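Local atomic coordinates of transcription termination factor FttA (Methanosarcina mazei, PDB entry 2XR1), a protein that is thought to terminate transcription by cutting nascent RNA as a zinc-dependent endonuclease and degrading the released RNA as a 5'-3' exonuclease. Residues Y358-L363 and N466-K471; A414-F419 and T533-G538; Y383-A388 and E610-D615; G264-T269 and A302-H307. One frame throughout, in Å; residues are numbered along the deposited sequence.

Contact 1 of 4, residues Y358-L363 and N466-K471; sequences YEKTRL and NNDLRK
The contact is an N-cap of the short helix 467-472 pressed against a loop of the metallo-beta-lactamase fold. N466 is the capping residue, and both its backbone and its side chain work. Its CG lies between the backbone N and the carbonyl carbon, in the crowded position (chi1 67°). This turns OD1 back over the first turn of the helix. L469 N gives N466 OD1 a straight bond at 3.0 Å, nearly along the C=O axis, and D468 N adds a weak one. The amide's other branch, ND2, points to the loop. N466 ND2 gives R362 O a weak hydrogen bond at 3.1 Å, and another weak one goes to F364 O. The backbone N466 N donates to L363 O at 2.9 Å (168° at the hydrogen), from above the carbonyl plane.

Loop 358-363 follows strand 348-352 in the metallo-beta-lactamase region, whereas helix 467-472 belongs to the beta-CASP region. The pair therefore spans the boundary between the two, with the side chain of L363 about 13 Å from a bound zinc ion. K360 reaches across on the exposed side. Its chain is bent at chi2 (-126°), and K360 NZ forms a salt bridge with D468 OD2 at 3.3 Å, meeting it from above the carboxylate plane. On the buried side L363 and L469 lie alongside each other, pointing the same way. L469 CG also sits 3.8 Å from R362 O. The guanidinium of R362 has salt bridges elsewhere, with E397 and E433. Helix 423-436 packs on L363 through Q425 and I429.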
loop_
_atom_site.group_PDB
_atom_site.type_symbol
_atom_site.label_atom_id
_atom_site.label_comp_id
_atom_site.label_asym_id
_atom_site.label_seq_id
_atom_site.Cartn_x
_atom_site.Cartn_y
_atom_site.Cartn_z
ATOM N N TYR B 358 -21.747 -15.242 16.161
ATOM C CA TYR B 358 -22.927 -14.506 16.571
ATOM C C TYR B 358 -23.995 -15.427 17.032
ATOM O O TYR B 358 -25.008 -15.525 16.411
ATOM C CB TYR B 358 -23.424 -13.651 15.403
ATOM C CG TYR B 358 -24.448 -12.603 15.761
ATOM C CD1 TYR B 358 -24.318 -11.839 16.908
ATOM C CD2 TYR B 358 -25.531 -12.345 14.922
ATOM C CE1 TYR B 358 -25.250 -10.896 17.231
ATOM C CE2 TYR B 358 -26.458 -11.380 15.228
ATOM C CZ TYR B 358 -26.306 -10.665 16.394
ATOM O OH TYR B 358 -27.178 -9.698 16.744
ATOM N N GLU B 359 -23.752 -16.121 18.130
ATOM C CA GLU B 359 -24.703 -17.085 18.670
ATOM C C GLU B 359 -24.212 -17.491 20.022
ATOM O O GLU B 359 -23.049 -17.571 20.214
ATOM C CB GLU B 359 -24.823 -18.314 17.796
ATOM C CG GLU B 359 -25.878 -19.308 18.327
ATOM C CD GLU B 359 -25.759 -20.714 17.708
ATOM O OE1 GLU B 359 -24.954 -20.893 16.744
ATOM O OE2 GLU B 359 -26.485 -21.643 18.174
ATOM N N LYS B 360 -25.095 -17.711 20.978
ATOM C CA LYS B 360 -24.679 -18.167 22.313
ATOM C C LYS B 360 -24.326 -19.642 22.213
ATOM O O LYS B 360 -25.100 -20.409 21.697
ATOM C CB LYS B 360 -25.804 -18.002 23.347
ATOM C CG LYS B 360 -25.282 -17.881 24.818
ATOM C CD LYS B 360 -25.949 -18.917 25.765
ATOM C CE LYS B 360 -26.058 -18.407 27.202
ATOM N NZ LYS B 360 -27.168 -19.086 27.915
ATOM N N THR B 361 -23.169 -20.028 22.736
ATOM C CA THR B 361 -22.678 -21.396 22.639
ATOM C C THR B 361 -22.521 -21.951 24.044
ATOM O O THR B 361 -22.810 -21.245 25.008
ATOM C CB THR B 361 -21.343 -21.446 21.851
ATOM O OG1 THR B 361 -20.346 -20.639 22.502
ATOM C CG2 THR B 361 -21.570 -20.951 20.394
ATOM N N ARG B 362 -22.112 -23.208 24.181
ATOM C CA ARG B 362 -21.935 -23.759 25.499
ATOM C C ARG B 362 -20.903 -22.980 26.313
ATOM O O ARG B 362 -21.023 -22.907 27.521
ATOM C CB ARG B 362 -21.545 -25.256 25.452
ATOM C CG ARG B 362 -22.550 -26.180 24.776
ATOM C CD ARG B 362 -23.920 -26.068 25.378
ATOM N NE ARG B 362 -23.871 -26.646 26.694
ATOM C CZ ARG B 362 -24.082 -27.931 26.939
ATOM N NH1 ARG B 362 -24.407 -28.762 25.943
ATOM N NH2 ARG B 362 -23.993 -28.388 28.187
ATOM N N LEU B 363 -19.885 -22.423 25.670
ATOM C CA LEU B 363 -18.778 -21.776 26.381
ATOM C C LEU B 363 -18.895 -20.253 26.451
ATOM O O LEU B 363 -18.533 -19.640 27.464
ATOM C CB LEU B 363 -17.430 -22.116 25.729
ATOM C CG LEU B 363 -16.805 -23.504 25.892
ATOM C CD1 LEU B 363 -15.608 -23.564 24.988
ATOM C CD2 LEU B 363 -16.362 -23.745 27.295
ATOM N N ASN B 466 -19.282 -17.624 29.343
ATOM C CA ASN B 466 -20.652 -17.178 29.605
ATOM C C ASN B 466 -21.094 -17.542 31.025
ATOM O O ASN B 466 -20.446 -18.346 31.686
ATOM C CB ASN B 466 -21.631 -17.715 28.541
ATOM C CG ASN B 466 -21.808 -19.233 28.602
ATOM O OD1 ASN B 466 -21.917 -19.813 29.669
ATOM N ND2 ASN B 466 -21.851 -19.870 27.452
ATOM N N ASN B 467 -22.195 -16.953 31.482
ATOM C CA ASN B 467 -22.716 -17.168 32.849
ATOM C C ASN B 467 -22.879 -18.626 33.290
ATOM O O ASN B 467 -22.647 -18.968 34.454
ATOM C CB ASN B 467 -24.091 -16.496 33.010
ATOM C CG ASN B 467 -23.998 -15.009 33.359
ATOM O OD1 ASN B 467 -23.135 -14.286 32.866
ATOM N ND2 ASN B 467 -24.895 -14.559 34.262
ATOM N N ASP B 468 -23.328 -19.482 32.373
ATOM C CA ASP B 468 -23.643 -20.839 32.751
ATOM C C ASP B 468 -22.390 -21.651 32.959
ATOM O O ASP B 468 -22.287 -22.386 33.941
ATOM C CB ASP B 468 -24.541 -21.483 31.732
ATOM C CG ASP B 468 -25.932 -20.857 31.707
ATOM O OD1 ASP B 468 -26.394 -20.357 32.789
ATOM O OD2 ASP B 468 -26.552 -20.871 30.591
ATOM N N LEU B 469 -21.407 -21.499 32.087
ATOM C CA LEU B 469 -20.177 -22.262 32.264
ATOM C C LEU B 469 -19.398 -21.719 33.478
ATOM O O LEU B 469 -18.845 -22.477 34.257
ATOM C CB LEU B 469 -19.310 -22.226 31.001
ATOM C CG LEU B 469 -18.823 -23.574 30.485
ATOM C CD1 LEU B 469 -17.381 -23.466 30.027
ATOM C CD2 LEU B 469 -18.949 -24.696 31.495
ATOM N N ARG B 470 -19.363 -20.393 33.598
ATOM C CA ARG B 470 -18.822 -19.708 34.763
ATOM C C ARG B 470 -19.299 -20.408 36.045
ATOM O O ARG B 470 -18.482 -20.881 36.812
ATOM C CB ARG B 470 -19.252 -18.240 34.730
ATOM C CG ARG B 470 -18.355 -17.242 35.443
ATOM C CD ARG B 470 -18.610 -15.825 34.902
ATOM N NE ARG B 470 -18.909 -14.865 35.956
ATOM C CZ ARG B 470 -20.120 -14.651 36.477
ATOM N NH1 ARG B 470 -21.187 -15.320 36.036
ATOM N NH2 ARG B 470 -20.270 -13.760 37.459
ATOM N N LYS B 471 -20.609 -20.523 36.259
ATOM C CA LYS B 471 -21.099 -21.182 37.482
ATOM C C LYS B 471 -20.682 -22.672 37.524
ATOM O O LYS B 471 -20.367 -23.195 38.569
ATOM C CB LYS B 471 -22.618 -21.003 37.674
#

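Contact 2 of 4, residues A414-F419 and T533-G538; sequences AVIPAF and TLVFVG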
loop_
_atom_site.group_PDB
_atom_site.type_symbol
_atom_site.label_atom_id
_atom_site.label_comp_id
_atom_site.label_asym_id
_atom_site.label_seq_id
_atom_site.Cartn_x
_atom_site.Cartn_y
_atom_site.Cartn_z
ATOM N N ALA B 414 -13.304 -43.760 18.096
ATOM C CA ALA B 414 -13.651 -42.562 17.336
ATOM C C ALA B 414 -12.533 -41.544 17.444
ATOM O O ALA B 414 -12.306 -41.004 18.494
ATOM C CB ALA B 414 -14.970 -41.987 17.848
ATOM N N VAL B 415 -11.808 -41.322 16.355
ATOM C CA VAL B 415 -10.746 -40.314 16.313
ATOM C C VAL B 415 -11.359 -38.984 15.877
ATOM O O VAL B 415 -12.066 -38.935 14.904
ATOM C CB VAL B 415 -9.612 -40.729 15.348
ATOM C CG1 VAL B 415 -8.617 -39.602 15.158
ATOM C CG2 VAL B 415 -8.917 -42.025 15.855
ATOM N N ILE B 416 -11.120 -37.931 16.642
ATOM C CA ILE B 416 -11.695 -36.617 16.394
ATOM C C ILE B 416 -10.582 -35.582 16.398
ATOM O O ILE B 416 -10.176 -35.147 17.462
ATOM C CB ILE B 416 -12.678 -36.211 17.525
ATOM C CG1 ILE B 416 -13.631 -37.359 17.877
ATOM C CG2 ILE B 416 -13.414 -34.970 17.154
ATOM C CD1 ILE B 416 -14.889 -36.912 18.618
ATOM N N PRO B 417 -10.056 -35.214 15.227
ATOM C CA PRO B 417 -9.059 -34.169 15.185
ATOM C C PRO B 417 -9.616 -32.874 15.672
ATOM O O PRO B 417 -10.781 -32.621 15.504
ATOM C CB PRO B 417 -8.713 -34.047 13.708
ATOM C CG PRO B 417 -9.845 -34.581 13.035
ATOM C CD PRO B 417 -10.351 -35.699 13.881
ATOM N N ALA B 418 -8.763 -32.079 16.298
ATOM C CA ALA B 418 -9.170 -30.882 17.011
ATOM C C ALA B 418 -7.978 -29.973 17.164
ATOM O O ALA B 418 -6.850 -30.388 17.051
ATOM C CB ALA B 418 -9.677 -31.268 18.377
ATOM N N PHE B 419 -8.241 -28.722 17.457
ATOM C CA PHE B 419 -7.203 -27.799 17.881
ATOM C C PHE B 419 -7.070 -27.847 19.369
ATOM O O PHE B 419 -8.007 -28.252 20.051
ATOM C CB PHE B 419 -7.544 -26.391 17.381
ATOM C CG PHE B 419 -7.497 -26.292 15.894
ATOM C CD1 PHE B 419 -6.285 -26.139 15.242
ATOM C CD2 PHE B 419 -8.654 -26.438 15.144
ATOM C CE1 PHE B 419 -6.232 -26.087 13.833
ATOM C CE2 PHE B 419 -8.617 -26.383 13.764
ATOM C CZ PHE B 419 -7.406 -26.200 13.107
ATOM N N THR B 533 -14.181 -44.847 13.323
ATOM C CA THR B 533 -14.753 -43.657 12.724
ATOM C C THR B 533 -13.876 -42.421 12.875
ATOM O O THR B 533 -13.206 -42.236 13.893
ATOM C CB THR B 533 -16.095 -43.341 13.353
ATOM O OG1 THR B 533 -16.944 -44.488 13.246
ATOM C CG2 THR B 533 -16.759 -42.161 12.634
ATOM N N LEU B 534 -13.898 -41.565 11.854
ATOM C CA LEU B 534 -13.131 -40.345 11.877
ATOM C C LEU B 534 -14.099 -39.173 11.835
ATOM O O LEU B 534 -14.781 -38.997 10.828
ATOM C CB LEU B 534 -12.188 -40.303 10.667
ATOM C CG LEU B 534 -11.303 -39.056 10.538
ATOM C CD1 LEU B 534 -10.249 -39.101 11.613
ATOM C CD2 LEU B 534 -10.696 -38.980 9.132
ATOM N N VAL B 535 -14.141 -38.363 12.897
ATOM C CA VAL B 535 -15.207 -37.373 13.053
ATOM C C VAL B 535 -14.706 -35.975 12.781
ATOM O O VAL B 535 -13.910 -35.450 13.537
ATOM C CB VAL B 535 -15.788 -37.438 14.482
ATOM C CG1 VAL B 535 -17.052 -36.582 14.611
ATOM C CG2 VAL B 535 -16.096 -38.903 14.855
ATOM N N PHE B 536 -15.161 -35.364 11.707
ATOM C CA PHE B 536 -14.851 -33.959 11.457
ATOM C C PHE B 536 -15.886 -33.029 12.088
ATOM O O PHE B 536 -17.046 -33.074 11.723
ATOM C CB PHE B 536 -14.793 -33.678 9.960
ATOM C CG PHE B 536 -13.607 -34.277 9.282
ATOM C CD1 PHE B 536 -12.336 -33.823 9.558
ATOM C CD2 PHE B 536 -13.757 -35.289 8.342
ATOM C CE1 PHE B 536 -11.238 -34.375 8.936
ATOM C CE2 PHE B 536 -12.652 -35.826 7.705
ATOM C CZ PHE B 536 -11.400 -35.365 8.005
ATOM N N VAL B 537 -15.446 -32.162 12.993
ATOM C CA VAL B 537 -16.346 -31.345 13.798
ATOM C C VAL B 537 -16.334 -29.888 13.384
ATOM O O VAL B 537 -17.061 -29.084 13.949
ATOM C CB VAL B 537 -15.994 -31.401 15.265
ATOM C CG1 VAL B 537 -16.084 -32.843 15.788
ATOM C CG2 VAL B 537 -14.656 -30.828 15.472
ATOM N N GLY B 538 -15.536 -29.548 12.387
ATOM C CA GLY B 538 -15.543 -28.203 11.845
ATOM C C GLY B 538 -14.976 -28.196 10.435
ATOM O O GLY B 538 -14.406 -29.205 10.005
#
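V415 has CG1 anti to its backbone N (chi1 172°), and L534 has CG anti to its own (chi1 180°). These torsions bring V415 CG1 to 3.9 Å from L534 CD1, the two side chains crossing obliquely. I416 is turned differently: its CG1 is anti to the carbonyl carbon (chi1 -46°) and its CG2 anti to the N. I416 CG1 lies 4.0 Å from V535 CB, the two side chains side by side and pointing the same way. I416 CG2 meets V537 CG1 at 3.7 Å, across rather than alongside.

The frame is a pair of parallel strands, 414-417 and 533-536, in the beta-CASP region. V415 supplies both backbone bonds, as one residue does in a parallel pair. V415 N donates to T533 O at 3.0 Å, and V415 O accepts from V535 N at 2.9 Å. Both donors approach nearly along the C=O axis. CA-H groups of A414 and L534 lie against the same two oxygens. V415 and L534 lie on one face of the sheet, and A414 and T533 on the other. P417 CD packs 4.1 Å from L534 CD1, and P417 CG comes obliquely to the F536 ring, 4.3 Å from CE1. The contact is buried and apolar apart from the backbone. The one side-chain hydroxyl on the paired strands, T533 OG1, is hydrogen-bonded to T407 OG1.

Strand 414-417 is bonded on its other edge, where A414 and I416 pair with strand 506-509, and strand 573-576 lies beyond 533-536. Helix 518-526 covers V415 and P417. Helix 545-550 covers L534 and F536, and helix 423-436 touches V537.

Contact 3 of 4, residues Y383-A388 and E610-D615; sequences YGNANA and EKACVD
D615 OD2 has one true hydrogen bond and one distant charge. A386 N donates to D615 OD2 at 3.1 Å and nearly straight (166°), and K611 NZ forms a long salt bridge with it at 4.0 Å within the helix. A386 is the second residue of a type I beta turn, N385 to A388, closed by A388 N donating to N385 O at 3.0 Å. The turn leans on the first turns of helix 610-624, which follows strand 602-606 and the zinc ligand H607. The loop after strand 376-380, where the chain passes toward the beta-CASP region, here meets the C-terminal part of the metallo-beta-lactamase fold.

D615 reaches the turn with CG anti to its backbone N (chi1 -160°). The N-H of A386 comes from well above the carboxylate plane (71° out of it). The other oxygen, OD1, has a salt bridge with R586. R586 NH1 also bonds G384 O, so one arginine ties the carboxylate to the loop backbone. This second positive group would probably favour the ionised form of D615.

G384 lies on the helix, with its carbonyl carbon 3.7 Å from A612 O. The closest CA atoms are those of N385 and A612. The amide of N385 covers A612: ND2 is 3.6 Å from A612 CB, and its CG is near A612 CA. K611 runs past the same amide, crossing N385 at about a right angle. Its chain is extended as far as CE, and only the last torsion bends NZ back. N385 OD1 rests against the aliphatic part of the lysine, 3.3 Å from K611 CD.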
loop_
_atom_site.group_PDB
_atom_site.type_symbol
_atom_site.label_atom_id
_atom_site.label_comp_id
_atom_site.label_asym_id
_atom_site.label_seq_id
_atom_site.Cartn_x
_atom_site.Cartn_y
_atom_site.Cartn_z
ATOM N N TYR B 383 -17.698 -19.171 6.747
ATOM C CA TYR B 383 -18.896 -19.805 6.237
ATOM C C TYR B 383 -19.697 -18.833 5.358
ATOM O O TYR B 383 -20.937 -18.790 5.376
ATOM C CB TYR B 383 -19.724 -20.344 7.400
ATOM C CG TYR B 383 -19.112 -21.579 8.052
ATOM C CD1 TYR B 383 -17.997 -21.480 8.843
ATOM C CD2 TYR B 383 -19.650 -22.817 7.867
ATOM C CE1 TYR B 383 -17.429 -22.575 9.426
ATOM C CE2 TYR B 383 -19.091 -23.921 8.450
ATOM C CZ TYR B 383 -17.979 -23.797 9.230
ATOM O OH TYR B 383 -17.454 -24.909 9.814
ATOM N N GLY B 384 -18.995 -18.092 4.536
ATOM C CA GLY B 384 -19.611 -17.002 3.831
ATOM C C GLY B 384 -20.376 -17.403 2.589
ATOM O O GLY B 384 -21.110 -16.604 2.047
ATOM N N ASN B 385 -20.175 -18.633 2.132
ATOM C CA ASN B 385 -20.873 -19.133 0.976
ATOM C C ASN B 385 -22.400 -19.173 1.147
ATOM O O ASN B 385 -22.904 -19.495 2.210
ATOM C CB ASN B 385 -20.351 -20.527 0.656
ATOM C CG ASN B 385 -19.198 -20.509 -0.337
ATOM O OD1 ASN B 385 -19.390 -20.155 -1.514
ATOM N ND2 ASN B 385 -18.017 -20.914 0.107
ATOM N N ALA B 386 -23.142 -18.872 0.086
ATOM C CA ALA B 386 -24.628 -18.938 0.119
ATOM C C ALA B 386 -25.132 -20.204 0.813
ATOM O O ALA B 386 -26.166 -20.218 1.445
ATOM C CB ALA B 386 -25.190 -18.835 -1.316
ATOM N N ASN B 387 -24.353 -21.255 0.674
ATOM C CA ASN B 387 -24.703 -22.638 0.994
ATOM C C ASN B 387 -24.451 -23.013 2.470
ATOM O O ASN B 387 -24.917 -24.034 2.937
ATOM C CB ASN B 387 -23.730 -23.478 0.145
ATOM C CG ASN B 387 -24.251 -24.805 -0.230
ATOM O OD1 ASN B 387 -23.616 -25.509 -1.023
ATOM N ND2 ASN B 387 -25.405 -25.189 0.321
ATOM N N ALA B 388 -23.702 -22.172 3.184
ATOM C CA ALA B 388 -22.864 -22.610 4.267
ATOM C C ALA B 388 -23.498 -22.462 5.668
ATOM O O ALA B 388 -22.957 -21.863 6.598
ATOM C CB ALA B 388 -21.462 -21.891 4.157
ATOM N N GLU B 610 -11.872 -18.037 -1.655
ATOM C CA GLU B 610 -12.243 -16.946 -2.555
ATOM C C GLU B 610 -13.739 -16.787 -2.737
ATOM O O GLU B 610 -14.271 -15.716 -2.479
ATOM C CB GLU B 610 -11.600 -17.106 -3.930
ATOM C CG GLU B 610 -11.763 -15.864 -4.785
ATOM C CD GLU B 610 -11.028 -15.954 -6.094
ATOM O OE1 GLU B 610 -10.680 -17.101 -6.525
ATOM O OE2 GLU B 610 -10.827 -14.865 -6.687
ATOM N N LYS B 611 -14.412 -17.839 -3.181
ATOM C CA LYS B 611 -15.858 -17.781 -3.395
ATOM C C LYS B 611 -16.587 -17.377 -2.105
ATOM O O LYS B 611 -17.552 -16.665 -2.131
ATOM C CB LYS B 611 -16.383 -19.128 -3.905
ATOM C CG LYS B 611 -17.749 -19.051 -4.559
ATOM C CD LYS B 611 -18.476 -20.426 -4.636
ATOM C CE LYS B 611 -19.768 -20.337 -5.503
ATOM N NZ LYS B 611 -20.288 -18.907 -5.801
ATOM N N ALA B 612 -16.103 -17.803 -0.958
ATOM C CA ALA B 612 -16.783 -17.468 0.287
ATOM C C ALA B 612 -16.787 -15.953 0.477
ATOM O O ALA B 612 -17.820 -15.397 0.798
ATOM C CB ALA B 612 -16.143 -18.232 1.522
ATOM N N CYS B 613 -15.638 -15.302 0.299
ATOM C CA CYS B 613 -15.529 -13.859 0.591
ATOM C C CYS B 613 -16.361 -13.065 -0.370
ATOM O O CYS B 613 -17.051 -12.168 0.012
ATOM C CB CYS B 613 -14.078 -13.380 0.522
ATOM S SG CYS B 613 -12.960 -14.111 1.832
ATOM N N VAL B 614 -16.291 -13.424 -1.635
ATOM C CA VAL B 614 -17.004 -12.709 -2.686
ATOM C C VAL B 614 -18.528 -12.916 -2.592
ATOM O O VAL B 614 -19.309 -11.982 -2.812
ATOM C CB VAL B 614 -16.416 -13.131 -4.097
ATOM C CG1 VAL B 614 -17.248 -12.607 -5.257
ATOM C CG2 VAL B 614 -14.916 -12.679 -4.193
ATOM N N ASP B 615 -18.940 -14.125 -2.247
ATOM C CA ASP B 615 -20.365 -14.430 -2.080
ATOM C C ASP B 615 -20.960 -13.644 -0.914
ATOM O O ASP B 615 -21.992 -13.009 -1.032
ATOM C CB ASP B 615 -20.555 -15.922 -1.788
ATOM C CG ASP B 615 -21.978 -16.423 -2.069
ATOM O OD1 ASP B 615 -22.996 -15.669 -1.851
ATOM O OD2 ASP B 615 -22.063 -17.620 -2.506
#

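Contact 4 of 4, residues G264-T269 and A302-H307; sequences GPVYCT and AKTLKH
The imidazole of H307 has a bonded edge at ND1. H307 ND1 donates to K303 O at 2.7 Å, and the oxygen lies near the ring plane (18° out of it), so the ring is fixed in rotation against its own helix. The ring of F258 meets the imidazole with its plane at about 50°, and I165 packs on H307 as well. On the side of segment 264-269 the carbonyl of G264 comes in obliquely, with its O 3.2 Å from H307 CD2. The histidine gets there with CG anti to its carbonyl carbon (chi1 -69°).

H307 lies between helix 299-306 and strand 308-310. That strand lies parallel to 266-268 at the edge of a seven-stranded sheet of the metallo-beta-lactamase fold, so the two strands and the helices between them form a beta-alpha-beta crossover. V266 N donates to H307 O at 2.9 Å in a fairly straight bond, from above the carbonyl plane. The pairing continues between V266 and I309. P265 adds a CA-H contact to the same oxygen, with P265 CA 3.3 Å from H307 O.

V266 CG2 also lies 4.2 Å from T304 CG2, the two side chains crossing obliquely. T304 has this methyl anti to its backbone N, and its OG1 is bonded to M300 O. Helix 254-259 covers both side chains through F258.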
loop_
_atom_site.group_PDB
_atom_site.type_symbol
_atom_site.label_atom_id
_atom_site.label_comp_id
_atom_site.label_asym_id
_atom_site.label_seq_id
_atom_site.Cartn_x
_atom_site.Cartn_y
_atom_site.Cartn_z
ATOM N N GLY B 264 7.795 -2.792 19.559
ATOM C CA GLY B 264 6.635 -2.209 20.195
ATOM C C GLY B 264 5.780 -3.280 20.901
ATOM O O GLY B 264 6.212 -4.422 21.096
ATOM N N PRO B 265 4.551 -2.906 21.284
ATOM C CA PRO B 265 3.674 -3.742 22.042
ATOM C C PRO B 265 2.826 -4.679 21.192
ATOM O O PRO B 265 2.583 -4.415 20.014
ATOM C CB PRO B 265 2.773 -2.737 22.700
ATOM C CG PRO B 265 2.697 -1.628 21.714
ATOM C CD PRO B 265 3.987 -1.561 21.058
ATOM N N VAL B 266 2.385 -5.773 21.814
ATOM C CA VAL B 266 1.409 -6.666 21.255
ATOM C C VAL B 266 0.221 -6.583 22.199
ATOM O O VAL B 266 0.377 -6.841 23.401
ATOM C CB VAL B 266 1.940 -8.105 21.233
ATOM C CG1 VAL B 266 0.873 -9.020 20.695
ATOM C CG2 VAL B 266 3.205 -8.195 20.449
ATOM N N TYR B 267 -0.952 -6.197 21.696
ATOM C CA TYR B 267 -2.146 -6.022 22.561
ATOM C C TYR B 267 -3.099 -7.158 22.275
ATOM O O TYR B 267 -3.380 -7.429 21.114
ATOM C CB TYR B 267 -2.899 -4.734 22.283
ATOM C CG TYR B 267 -2.160 -3.504 22.638
ATOM C CD1 TYR B 267 -2.064 -3.101 23.947
ATOM C CD2 TYR B 267 -1.568 -2.733 21.656
ATOM C CE1 TYR B 267 -1.371 -1.961 24.294
ATOM C CE2 TYR B 267 -0.861 -1.588 21.977
ATOM C CZ TYR B 267 -0.751 -1.220 23.298
ATOM O OH TYR B 267 -0.030 -0.121 23.627
ATOM N N CYS B 268 -3.579 -7.810 23.350
ATOM C CA CYS B 268 -4.560 -8.888 23.253
ATOM C C CYS B 268 -5.235 -9.083 24.583
ATOM O O CYS B 268 -4.906 -8.415 25.513
ATOM C CB CYS B 268 -3.897 -10.187 22.868
ATOM S SG CYS B 268 -2.787 -10.720 24.148
ATOM N N THR B 269 -6.219 -9.980 24.652
ATOM C CA THR B 269 -6.934 -10.236 25.930
ATOM C C THR B 269 -6.049 -11.067 26.816
ATOM O O THR B 269 -5.111 -11.651 26.338
ATOM C CB THR B 269 -8.282 -10.963 25.729
ATOM O OG1 THR B 269 -8.052 -12.178 25.003
ATOM C CG2 THR B 269 -9.268 -10.048 24.977
ATOM N N ALA B 302 9.745 -15.525 24.042
ATOM C CA ALA B 302 10.037 -14.740 25.243
ATOM C C ALA B 302 9.971 -13.228 24.988
ATOM O O ALA B 302 9.357 -12.454 25.760
ATOM C CB ALA B 302 11.388 -15.119 25.814
ATOM N N LYS B 303 10.585 -12.811 23.891
ATOM C CA LYS B 303 10.602 -11.411 23.538
ATOM C C LYS B 303 9.198 -10.889 23.252
ATOM O O LYS B 303 8.880 -9.758 23.611
ATOM C CB LYS B 303 11.496 -11.187 22.325
ATOM C CG LYS B 303 11.864 -9.720 22.111
ATOM C CD LYS B 303 13.038 -9.565 21.154
ATOM C CE LYS B 303 13.706 -8.191 21.267
ATOM N NZ LYS B 303 12.720 -7.059 21.318
ATOM N N THR B 304 8.357 -11.702 22.608
ATOM C CA THR B 304 7.001 -11.298 22.334
ATOM C C THR B 304 6.204 -11.150 23.627
ATOM O O THR B 304 5.335 -10.255 23.722
ATOM C CB THR B 304 6.263 -12.342 21.486
ATOM O OG1 THR B 304 6.929 -12.478 20.235
ATOM C CG2 THR B 304 4.821 -11.971 21.254
ATOM N N LEU B 305 6.444 -12.047 24.590
ATOM C CA LEU B 305 5.698 -12.006 25.838
ATOM C C LEU B 305 6.099 -10.774 26.659
ATOM O O LEU B 305 5.264 -10.165 27.298
ATOM C CB LEU B 305 5.918 -13.297 26.629
ATOM C CG LEU B 305 5.301 -13.469 28.010
ATOM C CD1 LEU B 305 3.794 -13.380 27.953
ATOM C CD2 LEU B 305 5.752 -14.817 28.596
ATOM N N LYS B 306 7.380 -10.409 26.642
ATOM C CA LYS B 306 7.863 -9.208 27.342
ATOM C C LYS B 306 7.234 -7.965 26.762
ATOM O O LYS B 306 7.183 -6.922 27.408
ATOM C CB LYS B 306 9.378 -9.055 27.206
ATOM C CG LYS B 306 10.134 -9.891 28.149
ATOM C CD LYS B 306 11.632 -9.576 28.145
ATOM C CE LYS B 306 12.392 -10.354 27.063
ATOM N NZ LYS B 306 13.770 -10.632 27.455
ATOM N N HIS B 307 6.770 -8.059 25.523
ATOM C CA HIS B 307 6.113 -6.930 24.887
ATOM C C HIS B 307 4.623 -7.079 24.845
ATOM O O HIS B 307 3.958 -6.258 24.229
ATOM C CB HIS B 307 6.659 -6.755 23.457
ATOM C CG HIS B 307 8.075 -6.289 23.411
ATOM N ND1 HIS B 307 9.132 -7.107 23.731
ATOM C CD2 HIS B 307 8.607 -5.084 23.099
ATOM C CE1 HIS B 307 10.264 -6.422 23.632
ATOM N NE2 HIS B 307 9.975 -5.193 23.235
#

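How the contacts relate
Contacts 2 and 4 are buried, while contacts 1 and 3 are only partly so. Contact 2 holds two strands of the beta-CASP sheet with backbone bonds and aliphatic packing. Contact 4 lies at the edge of a metallo-beta-lactamase sheet and joins a helix end to a strand. Contacts 1 and 3 each set a loop against the start of a helix, using backbone groups and a lysine-aspartate pair. In contact 1 that pair crosses between the segments, but in contact 3 it lies within the helix and is long. Contact 1 joins the metallo-beta-lactamase and beta-CASP regions. Contacts 2 and 3 touch where G538 meets Y383; contact 4 lies apart, across the chain's centre from the others.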